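Local coordinates for protein 2-C-methyl-D-erythritol 4-phosphate cytidylyltransferase (Anaerococcus prevotii, PDB 4KT7) that probably catalyses transfer of the cytidylyl group from CTP to 2-C-methyl-D-erythritol 4-phosphate, giving 4-CDP-2-C-methyl-D-erythritol and diphosphate in isoprenoid biosynthesis, at residues A[85-88]-A[89-92]; A[37-40]-A[41-45]; A[146-149]-A[150-154]. One frame throughout, in Å; residues are numbered along the deposited sequence. Where two conformers were deposited one is given.

Contact 1: residues A[85-88]-A[89-92]; sequences STTR and ELST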
ATOM      1  N   SER A  85     -26.731   4.846  -1.937  1.00 21.31           N
ATOM      2  CA  SER A  85     -27.441   3.891  -1.095  1.00 19.81           C
ATOM      3  C   SER A  85     -26.578   3.465   0.086  1.00 23.38           C
ATOM      4  O   SER A  85     -25.789   4.266   0.588  1.00 24.67           O
ATOM      5  CB  SER A  85     -27.905   2.689  -1.912  1.00 16.86           C
ATOM      6  OG  SER A  85     -28.779   1.881  -1.144  1.00 22.25           O
ATOM      7  N   THR A  86     -26.721   2.218   0.529  1.00 20.71           N
ATOM      8  CA  THR A  86     -26.078   1.793   1.775  1.00 28.31           C
ATOM      9  C   THR A  86     -24.755   1.016   1.621  1.00 33.62           C
ATOM     10  O   THR A  86     -24.129   0.669   2.619  1.00 32.65           O
ATOM     11  CB  THR A  86     -27.024   0.953   2.648  1.00 24.04           C
ATOM     12  OG1 THR A  86     -27.632  -0.040   1.822  1.00 24.33           O
ATOM     13  CG2 THR A  86     -28.107   1.836   3.294  1.00 24.91           C
ATOM     14  N   THR A  87     -24.350   0.705   0.391  1.00 25.01           N
ATOM     15  CA  THR A  87     -23.016   0.140   0.150  1.00 22.65           C
ATOM     16  C   THR A  87     -22.436   0.806  -1.079  1.00 24.14           C
ATOM     17  O   THR A  87     -23.180   1.431  -1.846  1.00 25.39           O
ATOM     18  CB  THR A  87     -23.020  -1.394  -0.091  1.00 21.78           C
ATOM     19  OG1 THR A  87     -23.724  -1.695  -1.301  1.00 24.31           O
ATOM     20  CG2 THR A  87     -23.661  -2.153   1.079  1.00 27.69           C
ATOM     21  N   ARG A  88     -21.124   0.662  -1.278  1.00 27.58           N
ATOM     22  CA  ARG A  88     -20.476   1.189  -2.479  1.00 25.77           C
ATOM     23  C   ARG A  88     -21.200   0.687  -3.706  1.00 21.04           C
ATOM     24  O   ARG A  88     -21.468   1.454  -4.631  1.00 20.35           O
ATOM     25  CB  ARG A  88     -19.003   0.761  -2.563  1.00 28.83           C
ATOM     26  CG  ARG A  88     -18.211   1.424  -3.710  1.00 29.64           C
ATOM     27  CD  ARG A  88     -16.887   0.705  -3.995  1.00 35.25           C
ATOM     28  NE  ARG A  88     -17.082  -0.689  -4.392  1.00 39.33           N
ATOM     29  CZ  ARG A  88     -17.489  -1.074  -5.603  1.00 46.25           C
ATOM     30  NH1 ARG A  88     -17.766  -0.167  -6.537  1.00 47.08           N
ATOM     31  NH2 ARG A  88     -17.636  -2.367  -5.881  1.00 43.22           N
ATOM     32  N   GLU A  89     -21.526  -0.606  -3.719  1.00 17.93           N
ATOM     33  CA  GLU A  89     -22.104  -1.209  -4.901  1.00 16.81           C
ATOM     34  C   GLU A  89     -23.516  -0.694  -5.197  1.00 17.06           C
ATOM     35  O   GLU A  89     -23.849  -0.381  -6.336  1.00 17.77           O
ATOM     36  CB  GLU A  89     -22.102  -2.740  -4.786  1.00 19.01           C
ATOM     37  CG  GLU A  89     -20.705  -3.356  -4.887  1.00 25.19           C
ATOM     38  CD  GLU A  89     -19.943  -3.289  -3.582  1.00 35.65           C
ATOM     39  OE1 GLU A  89     -20.593  -3.192  -2.514  1.00 30.66           O
ATOM     40  OE2 GLU A  89     -18.692  -3.318  -3.622  1.00 48.32           O
ATOM     41  N   LEU A  90     -24.353  -0.631  -4.173  1.00 18.39           N
ATOM     42  CA  LEU A  90     -25.711  -0.128  -4.350  1.00 15.77           C
ATOM     43  C   LEU A  90     -25.697   1.338  -4.772  1.00 21.26           C
ATOM     44  O   LEU A  90     -26.538   1.783  -5.566  1.00 18.65           O
ATOM     45  CB  LEU A  90     -26.520  -0.318  -3.075  1.00 16.70           C
ATOM     46  CG  LEU A  90     -26.915  -1.762  -2.718  1.00 21.41           C
ATOM     47  CD1 LEU A  90     -27.457  -1.792  -1.292  1.00 19.41           C
ATOM     48  CD2 LEU A  90     -27.961  -2.280  -3.664  1.00 22.00           C
ATOM     49  N   SER A  91     -24.724   2.086  -4.261  1.00 20.92           N
ATOM     50  CA  SER A  91     -24.506   3.446  -4.722  1.00 15.90           C
ATOM     51  C   SER A  91     -24.146   3.502  -6.211  1.00 15.98           C
ATOM     52  O   SER A  91     -24.722   4.286  -6.979  1.00 20.68           O
ATOM     53  CB  SER A  91     -23.419   4.113  -3.880  1.00 21.04           C
ATOM     54  OG  SER A  91     -23.944   4.414  -2.591  1.00 17.18           O
ATOM     55  N   THR A  92     -23.204   2.671  -6.628  1.00 20.30           N
ATOM     56  CA  THR A  92     -22.803   2.638  -8.029  1.00 18.41           C
ATOM     57  C   THR A  92     -24.006   2.317  -8.927  1.00 18.90           C
ATOM     58  O   THR A  92     -24.196   2.932  -9.980  1.00 19.03           O
ATOM     59  CB  THR A  92     -21.691   1.607  -8.203  1.00 20.68           C
ATOM     60  OG1 THR A  92     -20.577   2.054  -7.422  1.00 16.64           O
ATOM     61  CG2 THR A  92     -21.286   1.440  -9.680  1.00 18.46           C
TER

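Contact 2: residues A[37-40]-A[41-45]; sequences RKVL and EITLD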
ATOM      1  N   ARG A  37      -9.633  23.566  -0.099  0.53 59.58           N
ATOM      2  CA  ARG A  37     -10.721  23.255  -1.014  0.53 62.46           C
ATOM      3  C   ARG A  37     -11.302  21.879  -0.685  0.53 56.65           C
ATOM      4  O   ARG A  37     -10.561  20.947  -0.366  0.53 56.77           O
ATOM      5  CB  ARG A  37     -10.217  23.307  -2.460  0.53 61.57           C
ATOM      6  CG  ARG A  37     -11.303  23.413  -3.521  0.53 61.43           C
ATOM      7  CD  ARG A  37     -10.771  24.143  -4.750  0.53 62.15           C
ATOM      8  NE  ARG A  37      -9.359  23.840  -4.986  0.53 62.02           N
ATOM      9  CZ  ARG A  37      -8.870  23.385  -6.136  0.53 60.81           C
ATOM     10  NH1 ARG A  37      -9.678  23.181  -7.166  0.53 59.27           N
ATOM     11  NH2 ARG A  37      -7.574  23.134  -6.257  0.53 57.80           N
ATOM     12  N   LYS A  38     -12.626  21.768  -0.739  1.00 59.58           N
ATOM     13  CA  LYS A  38     -13.308  20.503  -0.483  1.00 55.40           C
ATOM     14  C   LYS A  38     -12.756  19.461  -1.455  1.00 53.88           C
ATOM     15  O   LYS A  38     -12.579  19.754  -2.637  1.00 52.84           O
ATOM     16  CB  LYS A  38     -14.818  20.662  -0.664  1.00 55.07           C
ATOM     17  CG  LYS A  38     -15.469  21.613   0.331  1.00 57.05           C
ATOM     18  CD  LYS A  38     -16.956  21.769   0.045  1.00 69.73           C
ATOM     19  CE  LYS A  38     -17.354  23.235  -0.106  1.00 70.06           C
ATOM     20  NZ  LYS A  38     -17.147  24.020   1.136  1.00 74.19           N
ATOM     21  N   VAL A  39     -12.452  18.265  -0.958  1.00 35.24           N
ATOM     22  CA  VAL A  39     -11.839  17.232  -1.796  1.00 28.93           C
ATOM     23  C   VAL A  39     -12.641  16.934  -3.060  1.00 35.08           C
ATOM     24  O   VAL A  39     -12.071  16.748  -4.138  1.00 27.85           O
ATOM     25  CB  VAL A  39     -11.562  15.950  -0.993  1.00 28.70           C
ATOM     26  CG1 VAL A  39     -11.172  14.805  -1.912  1.00 32.16           C
ATOM     27  CG2 VAL A  39     -10.463  16.223   0.047  1.00 32.75           C
ATOM     28  N   LEU A  40     -13.962  16.924  -2.941  1.00 33.94           N
ATOM     29  CA  LEU A  40     -14.809  16.585  -4.075  1.00 32.84           C
ATOM     30  C   LEU A  40     -14.691  17.654  -5.154  1.00 34.54           C
ATOM     31  O   LEU A  40     -14.786  17.349  -6.340  1.00 34.70           O
ATOM     32  CB  LEU A  40     -16.269  16.421  -3.640  1.00 34.02           C
ATOM     33  CG  LEU A  40     -17.239  16.036  -4.758  1.00 31.12           C
ATOM     34  CD1 LEU A  40     -16.807  14.738  -5.430  1.00 23.63           C
ATOM     35  CD2 LEU A  40     -18.660  15.912  -4.221  1.00 37.73           C
ATOM     36  N   GLU A  41     -14.475  18.903  -4.744  1.00 34.09           N
ATOM     37  CA  GLU A  41     -14.351  20.003  -5.697  1.00 34.90           C
ATOM     38  C   GLU A  41     -13.092  19.875  -6.540  1.00 30.70           C
ATOM     39  O   GLU A  41     -13.109  20.156  -7.736  1.00 31.25           O
ATOM     40  CB  GLU A  41     -14.337  21.353  -4.980  1.00 41.94           C
ATOM     41  CG  GLU A  41     -15.689  21.855  -4.533  1.00 50.43           C
ATOM     42  CD  GLU A  41     -15.603  23.262  -3.972  1.00 56.40           C
ATOM     43  OE1 GLU A  41     -15.155  23.418  -2.815  1.00 63.49           O
ATOM     44  OE2 GLU A  41     -15.957  24.214  -4.698  1.00 56.66           O
ATOM     45  N   ILE A  42     -11.995  19.456  -5.920  1.00 34.65           N
ATOM     46  CA  ILE A  42     -10.741  19.281  -6.649  1.00 33.62           C
ATOM     47  C   ILE A  42     -10.927  18.176  -7.690  1.00 38.11           C
ATOM     48  O   ILE A  42     -10.475  18.289  -8.838  1.00 37.35           O
ATOM     49  CB  ILE A  42      -9.583  18.913  -5.686  1.00 40.30           C
ATOM     50  CG1 ILE A  42      -9.449  19.977  -4.588  1.00 42.17           C
ATOM     51  CG2 ILE A  42      -8.271  18.733  -6.442  1.00 42.21           C
ATOM     52  CD1 ILE A  42      -8.682  19.507  -3.380  1.00 40.12           C
ATOM     53  N   THR A  43     -11.610  17.110  -7.287  1.00 34.16           N
ATOM     54  CA  THR A  43     -11.866  15.980  -8.167  1.00 32.83           C
ATOM     55  C   THR A  43     -12.741  16.397  -9.337  1.00 34.56           C
ATOM     56  O   THR A  43     -12.422  16.136 -10.505  1.00 29.55           O
ATOM     57  CB  THR A  43     -12.604  14.869  -7.416  1.00 31.33           C
ATOM     58  OG1 THR A  43     -11.858  14.519  -6.243  1.00 33.70           O
ATOM     59  CG2 THR A  43     -12.783  13.635  -8.308  1.00 26.97           C
ATOM     60  N   LEU A  44     -13.847  17.053  -9.013  1.00 35.64           N
ATOM     61  CA  LEU A  44     -14.826  17.467 -10.013  1.00 37.40           C
ATOM     62  C   LEU A  44     -14.215  18.484 -10.977  1.00 40.72           C
ATOM     63  O   LEU A  44     -14.513  18.477 -12.178  1.00 42.04           O
ATOM     64  CB  LEU A  44     -16.052  18.031  -9.303  1.00 36.36           C
ATOM     65  CG  LEU A  44     -17.360  18.056 -10.076  1.00 47.93           C
ATOM     66  CD1 LEU A  44     -17.593  16.718 -10.754  1.00 45.26           C
ATOM     67  CD2 LEU A  44     -18.501  18.372  -9.126  1.00 51.53           C
ATOM     68  N   ASP A  45     -13.339  19.339 -10.453  1.00 39.47           N
ATOM     69  CA  ASP A  45     -12.581  20.254 -11.291  1.00 43.97           C
ATOM     70  C   ASP A  45     -11.837  19.487 -12.368  1.00 39.49           C
ATOM     71  O   ASP A  45     -11.911  19.834 -13.549  1.00 38.07           O
ATOM     72  CB  ASP A  45     -11.571  21.053 -10.466  1.00 47.49           C
ATOM     73  CG  ASP A  45     -12.149  22.343  -9.919  1.00 58.35           C
ATOM     74  OD1 ASP A  45     -13.314  22.665 -10.239  1.00 61.47           O
ATOM     75  OD2 ASP A  45     -11.426  23.039  -9.177  1.00 63.39           O
TER

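Contact 3: residues A[146-149]-A[150-154]; sequences IIDD and DMYVD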
ATOM      1  N   ILE A 146       1.241 -13.920   0.510  1.00 18.16           N
ATOM      2  CA  ILE A 146      -0.008 -14.626   0.749  1.00 12.73           C
ATOM      3  C   ILE A 146       0.186 -15.519   1.968  1.00 17.80           C
ATOM      4  O   ILE A 146       1.134 -16.308   2.019  1.00 21.68           O
ATOM      5  CB  ILE A 146      -0.379 -15.516  -0.449  1.00 22.56           C
ATOM      6  CG1 ILE A 146      -0.506 -14.667  -1.713  1.00 22.30           C
ATOM      7  CG2 ILE A 146      -1.688 -16.258  -0.173  1.00 24.77           C
ATOM      8  CD1 ILE A 146      -1.455 -13.513  -1.539  1.00 21.46           C
ATOM      9  N   ILE A 147      -0.693 -15.401   2.963  1.00 19.73           N
ATOM     10  CA  ILE A 147      -0.521 -16.160   4.199  1.00 20.57           C
ATOM     11  C   ILE A 147      -1.723 -17.093   4.402  1.00 22.67           C
ATOM     12  O   ILE A 147      -2.731 -16.948   3.716  1.00 24.69           O
ATOM     13  CB  ILE A 147      -0.382 -15.218   5.396  1.00 21.46           C
ATOM     14  CG1 ILE A 147      -1.744 -14.632   5.733  1.00 31.59           C
ATOM     15  CG2 ILE A 147       0.610 -14.070   5.078  1.00 18.62           C
ATOM     16  CD1 ILE A 147      -1.888 -14.251   7.167  1.00 32.14           C
ATOM     17  N   ASP A 148      -1.634 -18.040   5.339  1.00 32.48           N
ATOM     18  CA  ASP A 148      -2.757 -18.968   5.575  1.00 29.93           C
ATOM     19  C   ASP A 148      -3.516 -18.663   6.859  1.00 35.41           C
ATOM     20  O   ASP A 148      -3.224 -17.670   7.534  1.00 27.61           O
ATOM     21  CB  ASP A 148      -2.301 -20.436   5.544  1.00 33.68           C
ATOM     22  CG  ASP A 148      -1.314 -20.783   6.648  1.00 33.44           C
ATOM     23  OD1 ASP A 148      -1.308 -20.125   7.713  1.00 28.14           O
ATOM     24  OD2 ASP A 148      -0.538 -21.750   6.461  1.00 38.63           O
ATOM     25  N   ASP A 149      -4.480 -19.521   7.198  1.00 36.27           N
ATOM     26  CA  ASP A 149      -5.339 -19.319   8.373  1.00 32.83           C
ATOM     27  C   ASP A 149      -4.602 -19.413   9.696  1.00 31.12           C
ATOM     28  O   ASP A 149      -5.088 -18.926  10.717  1.00 36.10           O
ATOM     29  CB  ASP A 149      -6.471 -20.343   8.386  1.00 40.67           C
ATOM     30  CG  ASP A 149      -7.453 -20.128   7.266  1.00 49.90           C
ATOM     31  OD1 ASP A 149      -8.229 -19.149   7.347  1.00 46.79           O
ATOM     32  OD2 ASP A 149      -7.450 -20.942   6.315  1.00 57.96           O
ATOM     33  N   ASP A 150      -3.445 -20.060   9.705  1.00 33.93           N
ATOM     34  CA  ASP A 150      -2.698 -20.164  10.955  1.00 37.35           C
ATOM     35  C   ASP A 150      -1.612 -19.100  11.068  1.00 28.24           C
ATOM     36  O   ASP A 150      -0.708 -19.221  11.907  1.00 28.34           O
ATOM     37  CB  ASP A 150      -2.100 -21.558  11.105  1.00 46.64           C
ATOM     38  CG  ASP A 150      -3.164 -22.624  11.295  1.00 56.37           C
ATOM     39  OD1 ASP A 150      -4.197 -22.329  11.941  1.00 54.63           O
ATOM     40  OD2 ASP A 150      -2.964 -23.753  10.795  1.00 58.05           O
HETATM   41  N   MSE A 151      -1.709 -18.077  10.220  1.00 24.31           N
HETATM   42  CA  MSE A 151      -0.711 -16.989  10.159  1.00 29.29           C
HETATM   43  C   MSE A 151       0.701 -17.491   9.838  1.00 29.62           C
HETATM   44  O   MSE A 151       1.666 -17.139  10.520  1.00 27.63           O
HETATM   45  CB  MSE A 151      -0.680 -16.172  11.463  1.00 26.51           C
HETATM   46  CG  MSE A 151      -1.990 -15.474  11.796  1.00 32.76           C
HETATM   47 SE   MSE A 151      -2.256 -13.942  10.647  0.73 52.70          SE
HETATM   48  CE  MSE A 151      -0.884 -12.766  11.378  1.00 36.76           C
ATOM     49  N   TYR A 152       0.819 -18.327   8.811  1.00 22.41           N
ATOM     50  CA  TYR A 152       2.125 -18.684   8.280  1.00 26.28           C
ATOM     51  C   TYR A 152       2.151 -18.215   6.846  1.00 27.39           C
ATOM     52  O   TYR A 152       1.098 -18.067   6.233  1.00 24.48           O
ATOM     53  CB  TYR A 152       2.349 -20.191   8.335  1.00 31.61           C
ATOM     54  CG  TYR A 152       2.605 -20.709   9.729  1.00 33.64           C
ATOM     55  CD1 TYR A 152       3.881 -20.680  10.268  1.00 30.64           C
ATOM     56  CD2 TYR A 152       1.578 -21.223  10.507  1.00 28.45           C
ATOM     57  CE1 TYR A 152       4.137 -21.163  11.536  1.00 30.56           C
ATOM     58  CE2 TYR A 152       1.824 -21.700  11.789  1.00 32.99           C
ATOM     59  CZ  TYR A 152       3.107 -21.664  12.296  1.00 34.02           C
ATOM     60  OH  TYR A 152       3.373 -22.124  13.569  1.00 35.18           O
ATOM     61  N   VAL A 153       3.342 -17.971   6.318  1.00 26.46           N
ATOM     62  CA  VAL A 153       3.473 -17.603   4.920  1.00 20.66           C
ATOM     63  C   VAL A 153       3.161 -18.797   4.008  1.00 28.20           C
ATOM     64  O   VAL A 153       3.770 -19.874   4.138  1.00 25.46           O
ATOM     65  CB  VAL A 153       4.898 -17.067   4.622  1.00 19.74           C
ATOM     66  CG1 VAL A 153       5.109 -16.857   3.110  1.00 20.67           C
ATOM     67  CG2 VAL A 153       5.126 -15.767   5.376  1.00 19.77           C
ATOM     68  N   ASP A 154       2.207 -18.614   3.096  1.00 24.16           N
ATOM     69  CA  ASP A 154       1.989 -19.580   2.029  1.00 26.82           C
ATOM     70  C   ASP A 154       3.087 -19.441   0.989  1.00 28.40           C
ATOM     71  O   ASP A 154       3.872 -20.360   0.783  1.00 37.55           O
ATOM     72  CB  ASP A 154       0.629 -19.363   1.362  1.00 35.62           C
ATOM     73  CG  ASP A 154      -0.435 -20.290   1.894  1.00 47.30           C
ATOM     74  OD1 ASP A 154      -0.082 -21.235   2.638  1.00 53.58           O
ATOM     75  OD2 ASP A 154      -1.626 -20.083   1.561  1.00 52.93           O
TER
HETATM   76  O   HOH W   1      -4.065 -18.281   1.449  1.00 27.87           O

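Contact 1: residues A[85-88]-A[89-92]
T87 and L90 meet at the start of a helix. T87 is its N-cap: OG1 accepts the L90 backbone N at 3.1 Å along a nearly straight bond. With chi1 at 65°, OG1 stands between the backbone N and the carbonyl carbon, which points it at the L90 amide. The tight part of the contact lies on the inner side, around the buried S91 and T92. S91 works as an acceptor here. Its OG takes the S85 N at 2.9 Å, which ties the loop back onto the helix. The S91 N in turn reaches T87 O at 2.9 Å. One residue on, R88 O receives two donors from T92, N at 2.9 Å and OG1 at 3.0 Å. The hydroxyl comes from above the carbonyl plane, while the amide lies closer to that plane.

The outer side is looser. T86 and T87 are exposed in the dimer. S85 CB rests on L90 CB at 3.5 Å, and T86 OG1 only brushes L90 CD1. R88 and E89 form a salt bridge with NH2 to OE2 at 2.7 Å. As a hydrogen bond it is weak, bent to 120° at the hydrogen; the guanidinium and carboxylate planes stand 89° apart. The R88 NH1 end forms a second salt bridge with D193, so the guanidinium spans two acids. With an alanine here, the carboxylates of E89 and D193 would probably lose the positive group they share.

The contact joins the loop after strand 79-83 to the first turn of helix 88-97. Helix 173-184 lies alongside, with Y180 against R88 and T92, Y183 against E89 and L184 against L90. S91 touches A17, just past the end of strand 10-16.

Contact 2: residues A[37-40]-A[41-45]
L40 O accepts the L44 backbone N at 2.8 Å, a sound bond of the first helical turn. One residue earlier, V39 O takes the T43 N at 3.2 Å. T43 OG1 also stands near V39 O, but it has a hydrogen bond with G111 O, and its proton may go either way. K38 is at the N-cap position. Its carbonyl O is met by two amides, E41 N and I42 N, and both bonds are weak.

R37 reaches over the first turns of the helix. Its CG is anti to the backbone N (chi1 -163°) and the chain bends at chi3, which carries the guanidinium over I42. I42 CG1 lies 3.8 Å from the guanidinium plane, under its centre. D45 comes to the edge instead: OD2 forms a salt bridge with R37 NH1 at 2.7 Å, the two flat groups turned 41° apart. R37 was modelled in two conformers, so its bridge to D45 and its place over I42 are doubtful as constant features. D45 OD1 has partners outside the segments: a salt bridge to K74 and a hydrogen bond with Y75 OH.

The segment runs from the short hairpin strand 37-38 into helix 39-48. That helix belongs to the beta-alpha-beta crossover between the parallel strands 10-16 and 55-60 of the GT-A, Rossmann-like core. L40 and L44 are buried on its inner face. L40 packs on I14, A16 and L58, and L44 packs on I56 and L58.

K38 and E41 cross beside helix 65-73, where both touch I71. E41 OE1 lies against the lysine chain, 3.5 Å from K38 CB and equally near K38 CE. The charged end K38 NZ stays 4.5 Å from OE1, beyond a salt bridge.

Contact 3: residues A[146-149]-A[150-154]
D148 holds CG between its backbone N and carbonyl carbon (chi1 63°), which swings OD1 back into the turn. There OD1 accepts D150 N at 2.9 Å, an Asx turn, and Y152 N at 3.0 Å. The two amides come from opposite faces of the carboxylate plane and fix its rotation. The backbone is a type I turn from D148 to M151, closed by M151 N to D148 O at 3.1 Å. M151 then takes a left-handed conformation. With Y152 O accepting D148 N at 2.9 Å, this makes a G1 beta bulge at the hairpin end. Beyond it, I147 and V153 form a non-hydrogen-bonded antiparallel pair. The selenomethionine M151 lays SE on I147 CD1 at 3.5 Å.

The hairpin probably matches the protruding arm that joins IspD dimers. Y152 OH binds N131 of the second subunit, and its ring makes cation-pi contacts with K205 and K207 of that subunit.

The turn is rich in acid. D148 OD2 and D154 OD1 are 3.9 Å apart, and a water bridges D154 OD2 to I147 O. The two amides on D148 OD1 would probably offset part of the negative charge gathered here.

How the contacts relate
From the N terminus, contact 2 comes first. It joins the end of the small hairpin 33-34/37-38 to helix 39-48, which crosses between strands 10-16 and 55-60. Contact 1 follows at the start of helix 88-97, on the way from strand 79-83 to strand 105-110. Contact 3 closes the hairpin 144-147/153-155. Each contact closes its own short turn; the three are in series, and none nests in or crosses another. Contacts 1 and 2 start helices in the core, their centres about 21 Å apart. Contact 3 lies out on the arm, its centre about 32 Å from contact 1 and 41 Å from contact 2, where it meets the second subunit.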